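Local atomic coordinates of DNA polymerase sliding clamp (Archaeoglobus fulgidus, PDB entry 1RWZ), a protein that probably acts as a ring-shaped sliding clamp, a homotrimer that encircles DNA and tethers the polymerase and other DNA-processing proteins to it. Residues K12-A17 against V47-P52; R16-L21 against V69-I74; R26-F29 against L34-R37; R222-L227 against K233-L238. All coordinates share one frame; numbering follows the deposited sequence.

Overall arrangement
The clamp illustrates how one sheet can serve as the shared floor for several contacts. Interaction 1 seats helix 8-19 on strand 45-52, and interaction 2 joins the same helix to helix 71-78; their centres lie about 10 Å apart, and V49 CG2 of the first packs on I18 CG1 of the second at 3.8 Å. Strand 45-52 is flanked by the hairpin strands of interactions 3 and 4: V49 N lies 2.7 Å from S36 O, and I48 N lies 2.8 Å from E235 O, so the sheet passes from the N-terminal to the C-terminal domain. A17 O, 2.6 Å from Y236 OH, ties the helix directly to interaction 4. Interactions 3 and 4 do not touch, their nearest atoms being about 7 Å apart.

Interaction 1: K12-A17 against V47-P52; sequences KTVTRA and VIVDIP
V14 sets its two methyl groups over two residues of strand 47-52, one branch on V49 and the other on I51. Its CG1, anti to the backbone N (chi1 173°), runs obliquely into V49 CG1 at 3.3 Å, closer than methyl groups normally pack, and also approaches V49 CG2. The other methyl, V14 CG2, meets I51 CD1 tip to tip at 3.8 Å, a relaxed van der Waals distance. I51 reaches V14 through CD1, so that V14 touches both V49 and I51, successive residues on the strand's helix-facing side. One helical turn further on, A17 turns its methyl toward the strand, yet the nearest approach there is made by its carbonyl: A17 O lies 4.1 Å from V47 CG2. No hydrogen bond crosses between the two segments.

The alternation of the strand explains the pattern, since V47, V49 and I51 face the helix while D50 points away from it. Helix and strand run nearly antiparallel, their short axes 161° apart and 9.8 Å from each other at closest approach. This is the helix-on-sheet layer of the DNA clamp fold, in which the sheets form the outer wall of the ring and the helices line the central channel through which DNA passes. T15, directed away from the strand, packs on M71, I74 and F75 of helix 71-78, whereas K12 NZ is hydrogen-bonded to the carbonyls of S78 and I81.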
loop_
_atom_site.group_PDB
_atom_site.type_symbol
_atom_site.label_atom_id
_atom_site.label_comp_id
_atom_site.label_asym_id
_atom_site.label_seq_id
_atom_site.Cartn_x
_atom_site.Cartn_y
_atom_site.Cartn_z
ATOM N N LYS A 12 -13.319 -13.746 8.265
ATOM C CA LYS A 12 -12.843 -12.363 8.208
ATOM C C LYS A 12 -13.886 -11.403 7.647
ATOM O O LYS A 12 -14.110 -10.314 8.188
ATOM C CB LYS A 12 -11.561 -12.290 7.366
ATOM C CG LYS A 12 -10.377 -13.047 7.984
ATOM C CD LYS A 12 -9.237 -13.276 6.984
ATOM C CE LYS A 12 -8.531 -11.987 6.576
ATOM N NZ LYS A 12 -7.721 -11.407 7.686
ATOM N N THR A 13 -14.535 -11.814 6.566
ATOM C CA THR A 13 -15.534 -10.970 5.926
ATOM C C THR A 13 -16.786 -10.752 6.765
ATOM O O THR A 13 -17.266 -9.620 6.877
ATOM C CB THR A 13 -15.914 -11.544 4.542
ATOM O OG1 THR A 13 -14.778 -11.450 3.677
ATOM C CG2 THR A 13 -17.070 -10.763 3.927
ATOM N N VAL A 14 -17.311 -11.814 7.365
ATOM C CA VAL A 14 -18.512 -11.690 8.183
ATOM C C VAL A 14 -18.211 -10.928 9.475
ATOM O O VAL A 14 -19.045 -10.167 9.972
ATOM C CB VAL A 14 -19.100 -13.075 8.507
ATOM C CG1 VAL A 14 -20.236 -12.946 9.499
ATOM C CG2 VAL A 14 -19.616 -13.721 7.216
ATOM N N THR A 15 -17.015 -11.127 10.014
ATOM C CA THR A 15 -16.621 -10.427 11.232
ATOM C C THR A 15 -16.528 -8.938 10.921
ATOM O O THR A 15 -17.022 -8.098 11.680
ATOM C CB THR A 15 -15.255 -10.946 11.750
ATOM O OG1 THR A 15 -15.403 -12.303 12.187
ATOM C CG2 THR A 15 -14.764 -10.102 12.923
ATOM N N ARG A 16 -15.908 -8.608 9.795
ATOM C CA ARG A 16 -15.765 -7.213 9.397
ATOM C C ARG A 16 -17.123 -6.558 9.145
ATOM O O ARG A 16 -17.325 -5.389 9.482
ATOM C CB ARG A 16 -14.909 -7.093 8.136
ATOM C CG ARG A 16 -14.707 -5.654 7.678
ATOM C CD ARG A 16 -13.744 -5.560 6.510
ATOM N NE ARG A 16 -13.525 -4.175 6.099
ATOM C CZ ARG A 16 -12.695 -3.809 5.127
ATOM N NH1 ARG A 16 -12.006 -4.729 4.462
ATOM N NH2 ARG A 16 -12.548 -2.526 4.821
ATOM N N ALA A 17 -18.047 -7.314 8.556
ATOM C CA ALA A 17 -19.377 -6.790 8.254
ATOM C C ALA A 17 -20.147 -6.422 9.518
ATOM O O ALA A 17 -20.868 -5.425 9.541
ATOM C CB ALA A 17 -20.171 -7.812 7.442
ATOM N N VAL A 47 -27.574 -4.811 10.442
ATOM C CA VAL A 47 -26.881 -5.825 9.653
ATOM C C VAL A 47 -27.454 -7.185 10.037
ATOM O O VAL A 47 -27.716 -7.457 11.210
ATOM C CB VAL A 47 -25.344 -5.802 9.892
ATOM C CG1 VAL A 47 -25.021 -6.119 11.346
ATOM C CG2 VAL A 47 -24.657 -6.801 8.946
ATOM N N ILE A 48 -27.681 -8.028 9.037
ATOM C CA ILE A 48 -28.227 -9.353 9.264
ATOM C C ILE A 48 -27.311 -10.307 8.512
ATOM O O ILE A 48 -27.192 -10.213 7.293
ATOM C CB ILE A 48 -29.644 -9.485 8.688
ATOM C CG1 ILE A 48 -30.544 -8.367 9.233
ATOM C CG2 ILE A 48 -30.210 -10.856 9.037
ATOM C CD1 ILE A 48 -31.863 -8.218 8.481
ATOM N N VAL A 49 -26.668 -11.207 9.249
ATOM C CA VAL A 49 -25.743 -12.171 8.666
ATOM C C VAL A 49 -26.276 -13.595 8.753
ATOM O O VAL A 49 -26.737 -14.039 9.803
ATOM C CB VAL A 49 -24.367 -12.141 9.382
ATOM C CG1 VAL A 49 -23.468 -13.248 8.836
ATOM C CG2 VAL A 49 -23.703 -10.788 9.193
ATOM N N ASP A 50 -26.202 -14.306 7.635
ATOM C CA ASP A 50 -26.634 -15.690 7.580
ATOM C C ASP A 50 -25.604 -16.517 6.825
ATOM O O ASP A 50 -25.268 -16.201 5.685
ATOM C CB ASP A 50 -27.989 -15.824 6.872
ATOM C CG ASP A 50 -29.156 -15.406 7.749
ATOM O OD1 ASP A 50 -29.741 -14.332 7.496
ATOM O OD2 ASP A 50 -29.484 -16.154 8.695
ATOM N N ILE A 51 -25.087 -17.552 7.478
ATOM C CA ILE A 51 -24.142 -18.465 6.840
ATOM C C ILE A 51 -24.776 -19.850 6.924
ATOM O O ILE A 51 -24.747 -20.494 7.974
ATOM C CB ILE A 51 -22.775 -18.531 7.554
ATOM C CG1 ILE A 51 -22.185 -17.133 7.729
ATOM C CG2 ILE A 51 -21.811 -19.386 6.715
ATOM C CD1 ILE A 51 -20.817 -17.139 8.415
ATOM N N PRO A 52 -25.377 -20.322 5.820
ATOM C CA PRO A 52 -26.016 -21.644 5.802
ATOM C C PRO A 52 -25.004 -22.721 6.184
ATOM O O PRO A 52 -23.817 -22.603 5.881
ATOM C CB PRO A 52 -26.476 -21.785 4.351
ATOM C CG PRO A 52 -26.691 -20.365 3.917
ATOM C CD PRO A 52 -25.499 -19.658 4.510
#

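Interaction 2: R16-L21 against V69-I74; sequences RAIVAL and VDMDRI
Helix-to-helix packing of a partly buried, chiefly apolar kind joins I18 and V19, late in helix 8-19, to M71 and D72 in the first turn of helix 71-78. M71 is bent at both chi2 (-53°) and chi3 (-71°), which folds its methyl back against I18: M71 CE lies 3.8 Å from I18 CB and equally near CG2, the two side chains crossing at a slant. V19 contributes its CG2 methyl, which rests 4.2 Å from M71 CB and 3.4 Å from D72 OD1, with the carboxylate-bearing chain at about a right angle to the valine.

Beside this packing a water bridges the two segments, donating to V19 O at 3.0 Å and to D72 OD1 at 3.2 Å. The start of the second helix is fixed by D70, whose OD1 accepts from R73 N at 3.1 Å, the donor lying above the carboxylate plane; its OD2 forms a salt bridge with R73 NE. R73 has a second carboxylate partner: its NH1 forms a salt bridge with D170 OD2 of a neighbouring subunit. An aspartate N-cap thus begins one of the paired helices that the DNA clamp fold places beneath its sheets.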
loop_
_atom_site.group_PDB
_atom_site.type_symbol
_atom_site.label_atom_id
_atom_site.label_comp_id
_atom_site.label_asym_id
_atom_site.label_seq_id
_atom_site.Cartn_x
_atom_site.Cartn_y
_atom_site.Cartn_z
ATOM N N ARG A 16 -15.908 -8.608 9.795
ATOM C CA ARG A 16 -15.765 -7.213 9.397
ATOM C C ARG A 16 -17.123 -6.558 9.145
ATOM O O ARG A 16 -17.325 -5.389 9.482
ATOM C CB ARG A 16 -14.909 -7.093 8.136
ATOM C CG ARG A 16 -14.707 -5.654 7.678
ATOM C CD ARG A 16 -13.744 -5.560 6.510
ATOM N NE ARG A 16 -13.525 -4.175 6.099
ATOM C CZ ARG A 16 -12.695 -3.809 5.127
ATOM N NH1 ARG A 16 -12.006 -4.729 4.462
ATOM N NH2 ARG A 16 -12.548 -2.526 4.821
ATOM N N ALA A 17 -18.047 -7.314 8.556
ATOM C CA ALA A 17 -19.377 -6.790 8.254
ATOM C C ALA A 17 -20.147 -6.422 9.518
ATOM O O ALA A 17 -20.868 -5.425 9.541
ATOM C CB ALA A 17 -20.171 -7.812 7.442
ATOM N N ILE A 18 -19.991 -7.227 10.563
ATOM C CA ILE A 18 -20.691 -6.985 11.821
ATOM C C ILE A 18 -20.043 -5.885 12.655
ATOM O O ILE A 18 -20.736 -5.005 13.166
ATOM C CB ILE A 18 -20.762 -8.272 12.676
ATOM C CG1 ILE A 18 -21.603 -9.328 11.955
ATOM C CG2 ILE A 18 -21.375 -7.971 14.040
ATOM C CD1 ILE A 18 -21.619 -10.675 12.645
ATOM N N VAL A 19 -18.720 -5.929 12.784
ATOM C CA VAL A 19 -18.016 -4.937 13.591
ATOM C C VAL A 19 -18.140 -3.534 12.999
ATOM O O VAL A 19 -17.886 -2.536 13.677
ATOM C CB VAL A 19 -16.515 -5.318 13.771
ATOM C CG1 VAL A 19 -15.737 -5.023 12.506
ATOM C CG2 VAL A 19 -15.928 -4.573 14.966
ATOM N N ALA A 20 -18.535 -3.454 11.734
ATOM C CA ALA A 20 -18.707 -2.161 11.090
ATOM C C ALA A 20 -19.787 -1.370 11.834
ATOM O O ALA A 20 -19.759 -0.139 11.860
ATOM C CB ALA A 20 -19.110 -2.351 9.630
ATOM N N LEU A 21 -20.729 -2.085 12.444
ATOM C CA LEU A 21 -21.820 -1.441 13.172
ATOM C C LEU A 21 -21.766 -1.569 14.691
ATOM O O LEU A 21 -22.114 -0.623 15.396
ATOM C CB LEU A 21 -23.176 -1.974 12.688
ATOM C CG LEU A 21 -23.562 -1.755 11.223
ATOM C CD1 LEU A 21 -25.012 -2.190 11.027
ATOM C CD2 LEU A 21 -23.389 -0.293 10.839
ATOM N N VAL A 69 -20.365 -12.435 21.729
ATOM C CA VAL A 69 -18.991 -12.253 21.290
ATOM C C VAL A 69 -18.504 -10.811 21.202
ATOM O O VAL A 69 -19.225 -9.919 20.748
ATOM C CB VAL A 69 -18.789 -12.909 19.901
ATOM C CG1 VAL A 69 -17.330 -12.837 19.490
ATOM C CG2 VAL A 69 -19.262 -14.348 19.935
ATOM N N ASP A 70 -17.270 -10.594 21.649
ATOM C CA ASP A 70 -16.644 -9.280 21.576
ATOM C C ASP A 70 -16.146 -9.210 20.137
ATOM O O ASP A 70 -15.118 -9.802 19.797
ATOM C CB ASP A 70 -15.450 -9.199 22.529
ATOM C CG ASP A 70 -14.790 -7.832 22.526
ATOM O OD1 ASP A 70 -14.728 -7.188 21.455
ATOM O OD2 ASP A 70 -14.317 -7.402 23.600
ATOM N N MET A 71 -16.876 -8.497 19.289
ATOM C CA MET A 71 -16.507 -8.394 17.886
ATOM C C MET A 71 -15.213 -7.634 17.609
ATOM O O MET A 71 -14.531 -7.927 16.630
ATOM C CB MET A 71 -17.660 -7.784 17.089
ATOM C CG MET A 71 -18.934 -8.618 17.136
ATOM S SD MET A 71 -18.678 -10.349 16.675
ATOM C CE MET A 71 -18.393 -10.179 14.931
ATOM N N ASP A 72 -14.868 -6.661 18.447
ATOM C CA ASP A 72 -13.623 -5.931 18.225
ATOM C C ASP A 72 -12.452 -6.906 18.347
ATOM O O ASP A 72 -11.510 -6.857 17.556
ATOM C CB ASP A 72 -13.443 -4.797 19.239
ATOM C CG ASP A 72 -14.433 -3.665 19.042
ATOM O OD1 ASP A 72 -14.738 -3.325 17.879
ATOM O OD2 ASP A 72 -14.892 -3.103 20.055
ATOM N N ARG A 73 -12.519 -7.796 19.334
ATOM C CA ARG A 73 -11.456 -8.778 19.545
ATOM C C ARG A 73 -11.341 -9.786 18.409
ATOM O O ARG A 73 -10.248 -10.020 17.894
ATOM C CB ARG A 73 -11.668 -9.531 20.858
ATOM C CG ARG A 73 -11.410 -8.704 22.097
ATOM C CD ARG A 73 -11.486 -9.568 23.348
ATOM N NE ARG A 73 -11.235 -8.801 24.564
ATOM C CZ ARG A 73 -10.076 -8.220 24.862
ATOM N NH1 ARG A 73 -9.045 -8.315 24.032
ATOM N NH2 ARG A 73 -9.951 -7.534 25.992
ATOM N N ILE A 74 -12.462 -10.392 18.024
ATOM C CA ILE A 74 -12.440 -11.368 16.942
ATOM C C ILE A 74 -11.925 -10.703 15.671
ATOM O O ILE A 74 -11.186 -11.310 14.897
ATOM C CB ILE A 74 -13.847 -11.965 16.672
ATOM C CG1 ILE A 74 -14.350 -12.710 17.910
ATOM C CG2 ILE A 74 -13.791 -12.922 15.483
ATOM C CD1 ILE A 74 -13.452 -13.845 18.363
HETATM O O HOH W 1 -17.166 -1.833 16.503
#

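Interaction 3: R26-F29 against L34-R37; sequences RIHF and LHSR
Backbone pairing comes first: H28 and H35 form an antiparallel hydrogen-bonded pair, with H28 N to H35 O at 2.8 Å and H35 N to H28 O at 2.9 Å. F29 and L34 follow as a non-hydrogen-bonded pair. Toward R26 and R37 other groups supply the links. S36 OG donates to R26 O at 2.9 Å from above the carbonyl plane, one water joins R26 O to R37 N, and another joins R26 N to R37 O.

Apolar packing gathers on the L34 side of the hairpin. I27 CG2 meets L34 CG at 3.8 Å, while the L34 CD1 methyl lies 4.2 Å from F29 CE2. I27 CD1 also presses against S36 OG, 3.2 Å away.

On the histidine side the side chains of H28 and H35 lie alongside each other, H28 CD2 to H35 CD2 at 4.0 Å. R37 NE donates to H35 NE2 at 3.0 Å within the planes of both ring and guanidinium, and H35 ND1 is hydrogen-bonded to D50 OD2. H28 instead engages T66 and E119. With NE2 accepting from an arginine and ND1 facing a carboxylate, H35 is probably neutral, its proton on ND1.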
loop_
_atom_site.group_PDB
_atom_site.type_symbol
_atom_site.label_atom_id
_atom_site.label_comp_id
_atom_site.label_asym_id
_atom_site.label_seq_id
_atom_site.Cartn_x
_atom_site.Cartn_y
_atom_site.Cartn_z
ATOM N N ARG A 26 -24.608 -11.005 19.404
ATOM C CA ARG A 26 -25.063 -12.346 19.732
ATOM C C ARG A 26 -24.909 -13.170 18.464
ATOM O O ARG A 26 -25.366 -12.757 17.399
ATOM C CB ARG A 26 -26.541 -12.361 20.127
ATOM C CG ARG A 26 -26.875 -11.781 21.490
ATOM C CD ARG A 26 -28.300 -12.186 21.875
ATOM N NE ARG A 26 -28.797 -11.477 23.051
ATOM C CZ ARG A 26 -28.950 -10.159 23.111
ATOM N NH1 ARG A 26 -28.642 -9.411 22.063
ATOM N NH2 ARG A 26 -29.413 -9.591 24.217
ATOM N N ILE A 27 -24.265 -14.323 18.576
ATOM C CA ILE A 27 -24.081 -15.204 17.428
ATOM C C ILE A 27 -24.879 -16.470 17.691
ATOM O O ILE A 27 -24.661 -17.154 18.690
ATOM C CB ILE A 27 -22.603 -15.591 17.230
ATOM C CG1 ILE A 27 -21.743 -14.330 17.117
ATOM C CG2 ILE A 27 -22.465 -16.471 15.992
ATOM C CD1 ILE A 27 -22.154 -13.393 16.022
ATOM N N HIS A 28 -25.805 -16.776 16.791
ATOM C CA HIS A 28 -26.647 -17.952 16.934
ATOM C C HIS A 28 -26.173 -19.091 16.049
ATOM O O HIS A 28 -26.014 -18.922 14.839
ATOM C CB HIS A 28 -28.092 -17.621 16.542
ATOM C CG HIS A 28 -28.678 -16.463 17.287
ATOM N ND1 HIS A 28 -29.241 -16.591 18.539
ATOM C CD2 HIS A 28 -28.774 -15.153 16.963
ATOM C CE1 HIS A 28 -29.657 -15.407 18.954
ATOM N NE2 HIS A 28 -29.385 -14.518 18.017
ATOM N N PHE A 29 -25.936 -20.248 16.657
ATOM C CA PHE A 29 -25.553 -21.423 15.898
ATOM C C PHE A 29 -26.823 -22.255 15.839
ATOM O O PHE A 29 -27.187 -22.938 16.803
ATOM C CB PHE A 29 -24.428 -22.190 16.588
ATOM C CG PHE A 29 -23.087 -21.538 16.443
ATOM C CD1 PHE A 29 -22.698 -20.517 17.304
ATOM C CD2 PHE A 29 -22.229 -21.912 15.415
ATOM C CE1 PHE A 29 -21.469 -19.877 17.141
ATOM C CE2 PHE A 29 -20.998 -21.279 15.243
ATOM C CZ PHE A 29 -20.617 -20.260 16.107
ATOM N N LEU A 34 -25.312 -20.448 10.782
ATOM C CA LEU A 34 -25.017 -19.324 11.662
ATOM C C LEU A 34 -25.853 -18.096 11.320
ATOM O O LEU A 34 -26.057 -17.770 10.150
ATOM C CB LEU A 34 -23.522 -18.988 11.580
ATOM C CG LEU A 34 -22.959 -17.847 12.436
ATOM C CD1 LEU A 34 -21.465 -18.063 12.630
ATOM C CD2 LEU A 34 -23.225 -16.499 11.775
ATOM N N HIS A 35 -26.344 -17.418 12.355
ATOM C CA HIS A 35 -27.148 -16.217 12.178
ATOM C C HIS A 35 -26.752 -15.161 13.203
ATOM O O HIS A 35 -26.465 -15.487 14.351
ATOM C CB HIS A 35 -28.635 -16.536 12.352
ATOM C CG HIS A 35 -29.521 -15.332 12.261
ATOM N ND1 HIS A 35 -29.841 -14.730 11.062
ATOM C CD2 HIS A 35 -30.117 -14.587 13.224
ATOM C CE1 HIS A 35 -30.594 -13.669 11.290
ATOM N NE2 HIS A 35 -30.774 -13.559 12.593
ATOM N N SER A 36 -26.729 -13.901 12.780
ATOM C CA SER A 36 -26.406 -12.796 13.680
ATOM C C SER A 36 -26.988 -11.504 13.123
ATOM O O SER A 36 -26.900 -11.240 11.926
ATOM C CB SER A 36 -24.892 -12.647 13.850
ATOM O OG SER A 36 -24.588 -11.660 14.828
ATOM N N ARG A 37 -27.590 -10.701 13.993
ATOM C CA ARG A 37 -28.184 -9.441 13.567
ATOM C C ARG A 37 -27.873 -8.379 14.614
ATOM O O ARG A 37 -27.768 -8.689 15.804
ATOM C CB ARG A 37 -29.697 -9.597 13.416
ATOM C CG ARG A 37 -30.409 -9.806 14.740
ATOM C CD ARG A 37 -31.896 -10.048 14.570
ATOM N NE ARG A 37 -32.184 -11.393 14.089
ATOM C CZ ARG A 37 -33.392 -11.942 14.118
ATOM N NH1 ARG A 37 -34.413 -11.254 14.610
ATOM N NH2 ARG A 37 -33.580 -13.170 13.655
HETATM O O HOH W 2 -27.802 -11.947 16.496
HETATM O O HOH W 3 -26.510 -9.172 18.370
#

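Interaction 4: R222-L227 against K233-L238; sequences RLVFEL and KVEYIL
K233 begins the run by laying its aliphatic chain over V224, K233 CG to V224 CG1 at 3.8 Å. V234 supplies both bonds of a hydrogen-bonded pair, V234 N to F225 O at 2.8 Å and V234 O from F225 N at 2.9 Å; that same carbonyl oxygen sits at the edge of the F225 ring, and V234 CG2 packs on L227 CD1.

E235 crosses to R222 with its chain fully extended (chi1 172°, chi2 177°). E235 OE1 accepts from R222 NE at 2.6 Å and E235 OE2 from R222 NH2 at 3.1 Å, a side-on, two-nitrogen salt bridge. Both oxygens lie in the guanidinium plane, but the carboxylate is turned 37° from it, so the nitrogens approach from above its own plane. The arginine would be expected to stabilise the buried carboxylate as an anion.

Y236 forms the next hydrogen-bonded pair with L223, accepting from L223 N at 2.8 Å and donating from its own N to L223 O. Its CD1 lies 4.0 Å from F225 CE1, F201 stacks on its ring, and Y236 OH is hydrogen-bonded to A17 O. I237 then packs CG1 against R222 CG. The result is an antiparallel beta hairpin, whose 232-238 strand also pairs with strand 45-52, giving the continuous sheet that unites the two domains of a PCNA subunit.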
loop_
_atom_site.group_PDB
_atom_site.type_symbol
_atom_site.label_atom_id
_atom_site.label_comp_id
_atom_site.label_asym_id
_atom_site.label_seq_id
_atom_site.Cartn_x
_atom_site.Cartn_y
_atom_site.Cartn_z
ATOM N N ARG A 222 -32.930 -2.109 1.558
ATOM C CA ARG A 222 -32.338 -3.383 1.948
ATOM C C ARG A 222 -31.264 -3.690 0.905
ATOM O O ARG A 222 -31.548 -3.697 -0.292
ATOM C CB ARG A 222 -33.365 -4.522 1.929
ATOM C CG ARG A 222 -34.466 -4.458 2.980
ATOM C CD ARG A 222 -35.412 -5.653 2.802
ATOM N NE ARG A 222 -34.703 -6.926 2.923
ATOM C CZ ARG A 222 -35.094 -8.072 2.367
ATOM N NH1 ARG A 222 -36.204 -8.123 1.639
ATOM N NH2 ARG A 222 -34.365 -9.171 2.531
ATOM N N LEU A 223 -30.043 -3.926 1.368
ATOM C CA LEU A 223 -28.920 -4.242 0.494
ATOM C C LEU A 223 -28.457 -5.643 0.861
ATOM O O LEU A 223 -27.753 -5.837 1.847
ATOM C CB LEU A 223 -27.790 -3.231 0.710
ATOM C CG LEU A 223 -28.198 -1.779 0.430
ATOM C CD1 LEU A 223 -27.094 -0.834 0.881
ATOM C CD2 LEU A 223 -28.492 -1.597 -1.052
ATOM N N VAL A 224 -28.872 -6.623 0.069
ATOM C CA VAL A 224 -28.511 -7.999 0.346
ATOM C C VAL A 224 -27.288 -8.409 -0.461
ATOM O O VAL A 224 -27.373 -8.633 -1.671
ATOM C CB VAL A 224 -29.681 -8.949 0.023
ATOM C CG1 VAL A 224 -29.360 -10.365 0.487
ATOM C CG2 VAL A 224 -30.953 -8.447 0.705
ATOM N N PHE A 225 -26.150 -8.487 0.220
ATOM C CA PHE A 225 -24.902 -8.888 -0.413
ATOM C C PHE A 225 -24.685 -10.392 -0.219
ATOM O O PHE A 225 -24.960 -10.935 0.853
ATOM C CB PHE A 225 -23.697 -8.173 0.218
ATOM C CG PHE A 225 -23.666 -6.690 0.004
ATOM C CD1 PHE A 225 -24.319 -5.830 0.886
ATOM C CD2 PHE A 225 -22.948 -6.145 -1.054
ATOM C CE1 PHE A 225 -24.249 -4.451 0.718
ATOM C CE2 PHE A 225 -22.872 -4.767 -1.234
ATOM C CZ PHE A 225 -23.525 -3.915 -0.340
ATOM N N GLU A 226 -24.202 -11.057 -1.265
ATOM C CA GLU A 226 -23.872 -12.478 -1.188
ATOM C C GLU A 226 -22.364 -12.448 -1.389
ATOM O O GLU A 226 -21.869 -12.094 -2.462
ATOM C CB GLU A 226 -24.611 -13.265 -2.272
ATOM C CG GLU A 226 -26.112 -13.240 -2.013
ATOM C CD GLU A 226 -26.921 -14.047 -3.002
ATOM O OE1 GLU A 226 -26.920 -15.291 -2.909
ATOM O OE2 GLU A 226 -27.560 -13.428 -3.873
ATOM N N LEU A 227 -21.643 -12.794 -0.329
ATOM C CA LEU A 227 -20.184 -12.710 -0.313
ATOM C C LEU A 227 -19.414 -14.011 -0.149
ATOM O O LEU A 227 -19.971 -15.042 0.207
ATOM C CB LEU A 227 -19.765 -11.774 0.825
ATOM C CG LEU A 227 -20.528 -10.450 0.928
ATOM C CD1 LEU A 227 -20.135 -9.723 2.222
ATOM C CD2 LEU A 227 -20.218 -9.596 -0.284
ATOM N N LYS A 233 -24.517 -14.522 3.379
ATOM C CA LYS A 233 -25.503 -13.525 3.015
ATOM C C LYS A 233 -25.349 -12.449 4.080
ATOM O O LYS A 233 -25.455 -12.727 5.275
ATOM C CB LYS A 233 -26.922 -14.100 3.046
ATOM C CG LYS A 233 -27.986 -13.055 2.745
ATOM C CD LYS A 233 -29.346 -13.673 2.457
ATOM C CE LYS A 233 -29.360 -14.359 1.100
ATOM N NZ LYS A 233 -30.724 -14.840 0.720
ATOM N N VAL A 234 -25.048 -11.235 3.643
ATOM C CA VAL A 234 -24.883 -10.115 4.554
ATOM C C VAL A 234 -25.809 -9.019 4.067
ATOM O O VAL A 234 -25.581 -8.414 3.020
ATOM C CB VAL A 234 -23.426 -9.604 4.564
ATOM C CG1 VAL A 234 -23.309 -8.363 5.439
ATOM C CG2 VAL A 234 -22.504 -10.706 5.080
ATOM N N GLU A 235 -26.873 -8.792 4.823
ATOM C CA GLU A 235 -27.838 -7.769 4.472
ATOM C C GLU A 235 -27.692 -6.564 5.384
ATOM O O GLU A 235 -27.627 -6.705 6.609
ATOM C CB GLU A 235 -29.268 -8.308 4.589
ATOM C CG GLU A 235 -30.332 -7.216 4.421
ATOM C CD GLU A 235 -31.758 -7.742 4.472
ATOM O OE1 GLU A 235 -32.690 -6.913 4.523
ATOM O OE2 GLU A 235 -31.954 -8.973 4.457
ATOM N N TYR A 236 -27.612 -5.391 4.771
ATOM C CA TYR A 236 -27.534 -4.138 5.504
ATOM C C TYR A 236 -28.833 -3.406 5.198
ATOM O O TYR A 236 -29.307 -3.413 4.058
ATOM C CB TYR A 236 -26.356 -3.280 5.034
ATOM C CG TYR A 236 -25.001 -3.678 5.585
ATOM C CD1 TYR A 236 -23.982 -4.118 4.735
ATOM C CD2 TYR A 236 -24.721 -3.563 6.947
ATOM C CE1 TYR A 236 -22.715 -4.429 5.233
ATOM C CE2 TYR A 236 -23.462 -3.869 7.454
ATOM C CZ TYR A 236 -22.463 -4.296 6.594
ATOM O OH TYR A 236 -21.207 -4.562 7.094
ATOM N N ILE A 237 -29.420 -2.795 6.219
ATOM C CA ILE A 237 -30.650 -2.033 6.044
ATOM C C ILE A 237 -30.300 -0.634 6.525
ATOM O O ILE A 237 -29.735 -0.467 7.607
ATOM C CB ILE A 237 -31.804 -2.615 6.885
ATOM C CG1 ILE A 237 -32.071 -4.059 6.450
ATOM C CG2 ILE A 237 -33.065 -1.764 6.699
ATOM C CD1 ILE A 237 -33.114 -4.785 7.273
ATOM N N LEU A 238 -30.622 0.363 5.710
ATOM C CA LEU A 238 -30.295 1.745 6.027
ATOM C C LEU A 238 -31.521 2.643 6.031
ATOM O O LEU A 238 -32.276 2.678 5.058
ATOM C CB LEU A 238 -29.277 2.273 5.009
ATOM C CG LEU A 238 -28.827 3.732 5.108
ATOM C CD1 LEU A 238 -28.203 3.981 6.475
ATOM C CD2 LEU A 238 -27.828 4.042 3.999
#